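Local coordinates for protein glucokinase (Thermus thermophilus, PDB 3VOV) that phosphorylates hexose sugars, probably with ATP as the phosphate donor, as a zinc-containing hexokinase of the ROK family, at residues L128-T131 and G135-G138; P167-G172 and C176-A181; L217-A222 and W256-E261. One frame throughout, in Å; residues are numbered along the deposited sequence.

Overall arrangement
Contacts 1 and 2 adjoin each other, with centres 13 Å apart. Ile136 N of contact 1 is 2.8 Å from Glu178 OE1 of contact 2, a probable hydrogen bond that ties the start of strand 136-142 to the helix after the zinc loop. The zinc ion itself belongs to contact 2, and the side chain of Ile136 lies about 9 Å from it. Contact 3 is an outlying helix pair, its centre about 17 Å from that of contact 2, yet the two meet where Ala181 CB lies 3.6 Å from Ala221 O. Contacts 1 and 3 do not touch; their nearest atoms are about 7 Å apart. All three follow one another in series along the chain.

Contact 1 of 3, residues L128-T131 and G135-G138; sequences LYLT and GIGG
Tyr129 meets Gly138 through its backbone: Tyr129 O lies 3.0 Å from Gly138 CA, and a beta carbon on that glycine would run into the same oxygen, so the fit depends on the missing side chain. Next along the strand, Leu130 pairs with Gly138 in a non-hydrogen-bonded antiparallel position, their CA atoms only 4.1 Å apart. Leu130 CA also makes a CH...O contact with Gly137 O. With CG anti to the backbone N (chi1 -165°), the leucine sends CD1 to Ile136 CG2 at 3.7 Å, the two side chains crossing obliquely, while Leu177, Val225 and Leu229 cover Leu130 further. Replacement by alanine would probably open a gap beside Ile136 CG2 and deprive those residues of their leucine neighbour.

Strands 127-132 and 136-142 form a beta hairpin whose second arm opens on a glycine-rich run, an arrangement consistent with the phosphate-binding hairpin of the actin-like ATPase fold to which ROK kinases belong. Glu178 OE1 grips this arm at Ile136 N.

At Thr131 the pairing becomes hydrogen-bonded. Thr131 N gives a nearly straight bond to Gly137 O (2.7 Å, 172° at the hydrogen), although the donor is tilted out of the carbonyl plane; Gly137 N returns a bond of 3.0 Å to Thr131 O, this one in the carbonyl plane. Thr131 O also receives a CH...O contact from Ile136 CA. On the threonine side chain, CG2 is the branch that leans over the hairpin partner, 3.4 Å from Gly137 O, and Ala108 of helix 107-118 touches the same side chain.

Contact 2 of 3, residues P167-G172 and C176-A181; sequences PACGCG and CLEALA. With ZN (zinc ion), chain G.
Cys169, Cys171 and Cys176 turn their sulfurs onto one zinc ion from three directions, Cys169 SG and Cys171 SG each at 2.3 Å and Cys176 SG at 2.4 Å. The angles at the metal between the SG atoms of Cys169, Cys171 and Cys176, 111° to 113°, are close to tetrahedral, and His159 ND1 takes the fourth corner. The three cysteines arrive by different torsions. Cys169 holds SG anti to its backbone N, whereas Cys171 places SG between the backbone N and the carbonyl carbon (chi1 83°). Cys176 points its sulfur anti to the carbonyl carbon from the N-cap position of helix 177-181.

This site of three cysteines and one histidine pins a loop to the start of a short helix; zinc held in this way is a known trait of many ROK proteins. Inside the loop a type I turn from Cys169 to Gly172 folds the chain back so that Cys171 N donates to Cys169 SG at 3.5 Å, a straight N-H...S bond of ordinary length for sulfur, which probably stabilises the thiolate.

Behind the metal, the contact is apolar. Ala179 CB faces Cys169 CB at 3.7 Å and lies 3.6 Å from Pro167 O. Pro167 and Leu180 cross at about a right angle, with Pro167 CD pressed to 3.5 Å against Leu180 CD2, tighter than usual for two carbons. Glu178 bridges at the other edge: a water accepts from Gly170 N and donates to Glu178 OE2 at 2.7 Å, while OE1 of the same carboxylate takes the N-H of Ile136. Tyr192 of the second subunit packs over Glu178 and Ala179, and Trp270 of the third subunit reaches Cys171.

Contact 3 of 3, residues L217-A222 and W256-E261; sequences LVLQAA and WEALLE
Helices 212-236 and 253-265 belong to the lobe of the actin-like ATPase fold built on strands 127-132, 240-244 and 275-277, and the second of them is the helix of a beta-alpha-beta crossover between parallel strands 240-244 and 275-277. Their segments meet through Leu219 and Ala222 on one side and Ala258 and Leu259 on the other. The axes of segments 217-222 and 256-261 come within 8.3 Å, their N-to-C directions 38° apart, so here the helices run in the same general sense but inclined to each other. Such closeness is possible because alanines stand at the interface. Ala222 and Leu259 have the nearest alpha carbons across the pair, 4.6 Å apart, and both Ala222 CB and Ala258 CB point to the opposing helix, 4.1 Å from one another.

The first helix adds a backbone contact. Ala222 O receives a CH...O approach from Leu259 CA at 3.4 Å, with 136° at the hydrogen, and the same oxygen is covered by the leucine's CB and CG, each 3.5 Å away. No hydrogen bond crosses between the segments; the remaining contacts are between apolar side chains. Leu219 reaches from the flank: its CG lies anti to the carbonyl carbon (chi1 -65°), and from there CD2 touches Ala258 CB at 3.6 Å, extending the alanine contact toward the more open side of the pair.

Around this seam, Tyr255 of helix 253-265 packs on Val218 and Ala222, while Phe207 of helix 200-208 covers Val218 and Leu219. On the sheet side, Leu259 and Trp256 both rest on Leu243 of strand 240-244. Leu217 and Ala221 pack instead on Leu186 of helix 183-194.

Contact 1 of 3, residues L128-T131 and G135-G138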
loop_
_atom_site.group_PDB
_atom_site.type_symbol
_atom_site.label_atom_id
_atom_site.label_comp_id
_atom_site.label_asym_id
_atom_site.label_seq_id
_atom_site.Cartn_x
_atom_site.Cartn_y
_atom_site.Cartn_z
ATOM N N LEU B 128 7.605 24.703 7.298
ATOM C CA LEU B 128 6.666 23.952 6.515
ATOM C C LEU B 128 5.415 23.895 7.361
ATOM O O LEU B 128 5.480 23.577 8.542
ATOM C CB LEU B 128 7.282 22.576 6.334
ATOM C CG LEU B 128 6.699 21.369 5.655
ATOM C CD1 LEU B 128 5.283 21.175 6.055
ATOM C CD2 LEU B 128 6.932 21.371 4.141
ATOM N N TYR B 129 4.287 24.235 6.763
ATOM C CA TYR B 129 3.030 24.333 7.487
ATOM C C TYR B 129 1.955 23.462 6.841
ATOM O O TYR B 129 1.809 23.460 5.616
ATOM C CB TYR B 129 2.586 25.787 7.446
ATOM C CG TYR B 129 1.209 26.061 7.991
ATOM C CD1 TYR B 129 1.009 26.167 9.343
ATOM C CD2 TYR B 129 0.120 26.267 7.139
ATOM C CE1 TYR B 129 -0.251 26.438 9.873
ATOM C CE2 TYR B 129 -1.150 26.555 7.644
ATOM C CZ TYR B 129 -1.315 26.643 9.035
ATOM O OH TYR B 129 -2.536 26.948 9.597
ATOM N N LEU B 130 1.208 22.735 7.664
ATOM C CA LEU B 130 0.091 21.915 7.172
ATOM C C LEU B 130 -1.120 22.259 7.965
ATOM O O LEU B 130 -1.027 22.446 9.177
ATOM C CB LEU B 130 0.403 20.427 7.374
ATOM C CG LEU B 130 -0.501 19.457 6.591
ATOM C CD1 LEU B 130 -0.030 19.404 5.151
ATOM C CD2 LEU B 130 -0.473 18.039 7.241
ATOM N N THR B 131 -2.243 22.431 7.290
ATOM C CA THR B 131 -3.490 22.681 8.004
ATOM C C THR B 131 -4.464 21.571 7.700
ATOM O O THR B 131 -4.789 21.325 6.533
ATOM C CB THR B 131 -4.104 24.098 7.671
ATOM O OG1 THR B 131 -5.440 24.176 8.175
ATOM C CG2 THR B 131 -4.082 24.365 6.193
ATOM N N GLY B 135 -10.569 20.185 4.359
ATOM C CA GLY B 135 -9.552 19.669 3.449
ATOM C C GLY B 135 -8.180 19.673 4.135
ATOM O O GLY B 135 -8.072 20.045 5.309
ATOM N N ILE B 136 -7.136 19.239 3.433
ATOM C CA ILE B 136 -5.789 19.428 3.946
ATOM C C ILE B 136 -5.066 20.350 2.997
ATOM O O ILE B 136 -4.986 20.069 1.830
ATOM C CB ILE B 136 -4.996 18.091 4.119
ATOM C CG1 ILE B 136 -5.485 17.395 5.392
ATOM C CG2 ILE B 136 -3.488 18.384 4.195
ATOM C CD1 ILE B 136 -4.962 15.986 5.640
ATOM N N GLY B 137 -4.534 21.450 3.519
ATOM C CA GLY B 137 -3.653 22.289 2.755
ATOM C C GLY B 137 -2.365 22.583 3.488
ATOM O O GLY B 137 -2.132 22.093 4.600
ATOM N N GLY B 138 -1.541 23.419 2.890
ATOM C CA GLY B 138 -0.285 23.765 3.535
ATOM C C GLY B 138 0.443 24.891 2.872
ATOM O O GLY B 138 -0.078 25.561 2.000
#

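Contact 2 of 3, residues P167-G172 and C176-A181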
loop_
_atom_site.group_PDB
_atom_site.type_symbol
_atom_site.label_atom_id
_atom_site.label_comp_id
_atom_site.label_asym_id
_atom_site.label_seq_id
_atom_site.Cartn_x
_atom_site.Cartn_y
_atom_site.Cartn_z
ATOM N N PRO B 167 -7.993 5.868 -1.415
ATOM C CA PRO B 167 -9.313 6.422 -1.765
ATOM C C PRO B 167 -9.197 7.624 -2.650
ATOM O O PRO B 167 -8.281 8.435 -2.482
ATOM C CB PRO B 167 -9.911 6.853 -0.419
ATOM C CG PRO B 167 -8.956 6.336 0.631
ATOM C CD PRO B 167 -7.621 6.148 -0.018
ATOM N N ALA B 168 -10.158 7.718 -3.565
ATOM C CA ALA B 168 -10.305 8.793 -4.556
ATOM C C ALA B 168 -10.208 10.146 -3.886
ATOM O O ALA B 168 -10.806 10.331 -2.816
ATOM C CB ALA B 168 -11.681 8.633 -5.248
ATOM N N CYS B 169 -9.467 11.083 -4.482
ATOM C CA CYS B 169 -9.340 12.426 -3.931
ATOM C C CYS B 169 -10.159 13.421 -4.752
ATOM O O CYS B 169 -10.383 13.193 -5.948
ATOM C CB CYS B 169 -7.870 12.890 -4.001
ATOM S SG CYS B 169 -7.526 14.507 -3.163
ATOM N N GLY B 170 -10.566 14.533 -4.141
ATOM C CA GLY B 170 -11.272 15.573 -4.928
ATOM C C GLY B 170 -10.416 16.165 -6.039
ATOM O O GLY B 170 -10.951 16.663 -7.041
ATOM N N CYS B 171 -9.086 16.083 -5.901
ATOM C CA CYS B 171 -8.189 16.645 -6.951
ATOM C C CYS B 171 -8.134 15.854 -8.274
ATOM O O CYS B 171 -7.760 16.403 -9.304
ATOM C CB CYS B 171 -6.787 16.883 -6.404
ATOM S SG CYS B 171 -5.756 15.401 -6.425
ATOM N N GLY B 172 -8.527 14.576 -8.249
ATOM C CA GLY B 172 -8.532 13.765 -9.441
ATOM C C GLY B 172 -7.596 12.565 -9.303
ATOM O O GLY B 172 -7.524 11.691 -10.210
ATOM N N CYS B 176 -4.048 10.626 -1.796
ATOM C CA CYS B 176 -3.470 11.902 -1.382
ATOM C C CYS B 176 -3.585 12.001 0.112
ATOM O O CYS B 176 -4.529 11.469 0.703
ATOM C CB CYS B 176 -4.257 13.065 -2.031
ATOM S SG CYS B 176 -3.944 13.175 -3.756
ATOM N N LEU B 177 -2.678 12.739 0.747
ATOM C CA LEU B 177 -2.821 12.979 2.169
ATOM C C LEU B 177 -4.232 13.518 2.492
ATOM O O LEU B 177 -4.881 13.063 3.447
ATOM C CB LEU B 177 -1.727 13.957 2.633
ATOM C CG LEU B 177 -1.754 14.427 4.086
ATOM C CD1 LEU B 177 -1.802 13.261 5.086
ATOM C CD2 LEU B 177 -0.528 15.365 4.365
ATOM N N GLU B 178 -4.719 14.468 1.676
ATOM C CA GLU B 178 -6.060 15.012 1.924
ATOM C C GLU B 178 -7.108 13.916 1.961
ATOM O O GLU B 178 -7.966 13.859 2.847
ATOM C CB GLU B 178 -6.454 16.016 0.825
ATOM C CG GLU B 178 -7.880 16.514 1.034
ATOM C CD GLU B 178 -8.162 17.786 0.245
ATOM O OE1 GLU B 178 -7.801 18.862 0.749
ATOM O OE2 GLU B 178 -8.714 17.703 -0.880
ATOM N N ALA B 179 -7.053 13.059 0.966
ATOM C CA ALA B 179 -8.087 12.047 0.804
ATOM C C ALA B 179 -7.984 10.954 1.911
ATOM O O ALA B 179 -8.894 10.108 2.064
ATOM C CB ALA B 179 -7.966 11.421 -0.562
ATOM N N LEU B 180 -6.877 10.964 2.652
ATOM C CA LEU B 180 -6.677 9.977 3.712
ATOM C C LEU B 180 -7.040 10.493 5.077
ATOM O O LEU B 180 -7.434 9.702 5.950
ATOM C CB LEU B 180 -5.196 9.551 3.773
ATOM C CG LEU B 180 -4.730 8.716 2.548
ATOM C CD1 LEU B 180 -3.186 8.601 2.608
ATOM C CD2 LEU B 180 -5.419 7.290 2.448
ATOM N N ALA B 181 -6.833 11.808 5.283
ATOM C CA ALA B 181 -6.748 12.349 6.646
ATOM C C ALA B 181 -7.467 13.671 6.887
ATOM O O ALA B 181 -7.495 14.167 8.036
ATOM C CB ALA B 181 -5.268 12.485 7.061
HETATM ZN ZN ZN G . -5.554 14.960 -4.162
HETATM O O HOH W 1 -10.441 15.634 -1.417
#

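Contact 3 of 3, residues L217-A222 and W256-E261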
loop_
_atom_site.group_PDB
_atom_site.type_symbol
_atom_site.label_atom_id
_atom_site.label_comp_id
_atom_site.label_asym_id
_atom_site.label_seq_id
_atom_site.Cartn_x
_atom_site.Cartn_y
_atom_site.Cartn_z
ATOM N N LEU B 217 -9.866 4.191 12.961
ATOM C CA LEU B 217 -9.994 5.144 11.861
ATOM C C LEU B 217 -9.251 6.440 12.174
ATOM O O LEU B 217 -8.525 6.979 11.326
ATOM C CB LEU B 217 -11.515 5.411 11.696
ATOM C CG LEU B 217 -12.089 6.183 10.546
ATOM C CD1 LEU B 217 -13.585 5.890 10.538
ATOM C CD2 LEU B 217 -11.804 7.656 10.760
ATOM N N VAL B 218 -9.445 6.953 13.387
ATOM C CA VAL B 218 -8.778 8.215 13.793
ATOM C C VAL B 218 -7.244 8.069 13.846
ATOM O O VAL B 218 -6.486 8.923 13.341
ATOM C CB VAL B 218 -9.316 8.744 15.130
ATOM C CG1 VAL B 218 -8.486 9.907 15.634
ATOM C CG2 VAL B 218 -10.751 9.205 14.995
ATOM N N LEU B 219 -6.784 6.989 14.477
ATOM C CA LEU B 219 -5.349 6.758 14.588
ATOM C C LEU B 219 -4.669 6.536 13.246
ATOM O O LEU B 219 -3.524 6.930 13.080
ATOM C CB LEU B 219 -5.050 5.569 15.534
ATOM C CG LEU B 219 -5.442 5.759 16.992
ATOM C CD1 LEU B 219 -5.167 4.458 17.798
ATOM C CD2 LEU B 219 -4.764 6.938 17.626
ATOM N N GLN B 220 -5.334 5.846 12.324
ATOM C CA GLN B 220 -4.788 5.643 10.995
ATOM C C GLN B 220 -4.601 6.988 10.275
ATOM O O GLN B 220 -3.579 7.216 9.627
ATOM C CB GLN B 220 -5.657 4.692 10.161
ATOM C CG GLN B 220 -5.332 4.757 8.660
ATOM C CD GLN B 220 -6.060 3.695 7.833
ATOM O OE1 GLN B 220 -6.777 4.007 6.864
ATOM N NE2 GLN B 220 -5.878 2.445 8.204
ATOM N N ALA B 221 -5.589 7.872 10.414
ATOM C CA ALA B 221 -5.516 9.220 9.810
ATOM C C ALA B 221 -4.403 10.023 10.450
ATOM O O ALA B 221 -3.636 10.710 9.766
ATOM C CB ALA B 221 -6.862 9.951 9.995
ATOM N N ALA B 222 -4.313 9.976 11.785
ATOM C CA ALA B 222 -3.185 10.632 12.491
ATOM C C ALA B 222 -1.802 10.162 12.007
ATOM O O ALA B 222 -0.906 10.986 11.765
ATOM C CB ALA B 222 -3.322 10.453 14.066
ATOM N N TRP B 256 -2.920 13.367 18.507
ATOM C CA TRP B 256 -1.649 14.063 18.464
ATOM C C TRP B 256 -0.489 13.136 18.810
ATOM O O TRP B 256 0.558 13.158 18.133
ATOM C CB TRP B 256 -1.688 15.309 19.347
ATOM C CG TRP B 256 -0.732 16.333 18.860
ATOM C CD1 TRP B 256 0.625 16.384 19.121
ATOM C CD2 TRP B 256 -1.008 17.426 17.958
ATOM N NE1 TRP B 256 1.186 17.461 18.460
ATOM C CE2 TRP B 256 0.215 18.101 17.730
ATOM C CE3 TRP B 256 -2.177 17.929 17.362
ATOM C CZ2 TRP B 256 0.305 19.234 16.915
ATOM C CZ3 TRP B 256 -2.080 19.072 16.555
ATOM C CH2 TRP B 256 -0.856 19.695 16.339
ATOM N N GLU B 257 -0.685 12.261 19.801
ATOM C CA GLU B 257 0.365 11.310 20.170
ATOM C C GLU B 257 0.719 10.349 19.020
ATOM O O GLU B 257 1.897 10.096 18.749
ATOM C CB GLU B 257 -0.026 10.497 21.430
ATOM C CG GLU B 257 -0.380 11.389 22.648
ATOM C CD GLU B 257 -1.133 10.657 23.816
ATOM O OE1 GLU B 257 -1.748 9.562 23.642
ATOM O OE2 GLU B 257 -1.117 11.234 24.935
ATOM N N ALA B 258 -0.310 9.805 18.367
ATOM C CA ALA B 258 -0.131 8.839 17.292
ATOM C C ALA B 258 0.515 9.526 16.106
ATOM O O ALA B 258 1.354 8.966 15.467
ATOM C CB ALA B 258 -1.454 8.222 16.903
ATOM N N LEU B 259 0.142 10.764 15.837
ATOM C CA LEU B 259 0.719 11.506 14.739
ATOM C C LEU B 259 2.217 11.750 14.971
ATOM O O LEU B 259 3.044 11.554 14.097
ATOM C CB LEU B 259 -0.009 12.838 14.646
ATOM C CG LEU B 259 0.274 13.752 13.488
ATOM C CD1 LEU B 259 -1.001 14.648 13.342
ATOM C CD2 LEU B 259 1.513 14.596 13.775
ATOM N N LEU B 260 2.547 12.247 16.144
ATOM C CA LEU B 260 3.927 12.504 16.506
ATOM C C LEU B 260 4.781 11.246 16.485
ATOM O O LEU B 260 5.930 11.287 16.071
ATOM C CB LEU B 260 3.953 13.051 17.921
ATOM C CG LEU B 260 3.852 14.534 18.084
ATOM C CD1 LEU B 260 3.928 14.792 19.611
ATOM C CD2 LEU B 260 5.103 15.095 17.360
ATOM N N GLU B 261 4.214 10.134 16.952
ATOM C CA GLU B 261 4.943 8.867 16.924
ATOM C C GLU B 261 5.225 8.425 15.469
ATOM O O GLU B 261 6.350 7.994 15.162
ATOM C CB GLU B 261 4.211 7.790 17.740
ATOM C CG GLU B 261 4.874 6.382 17.742
ATOM C CD GLU B 261 6.293 6.328 18.337
ATOM O OE1 GLU B 261 6.968 5.290 18.110
ATOM O OE2 GLU B 261 6.740 7.297 19.007
#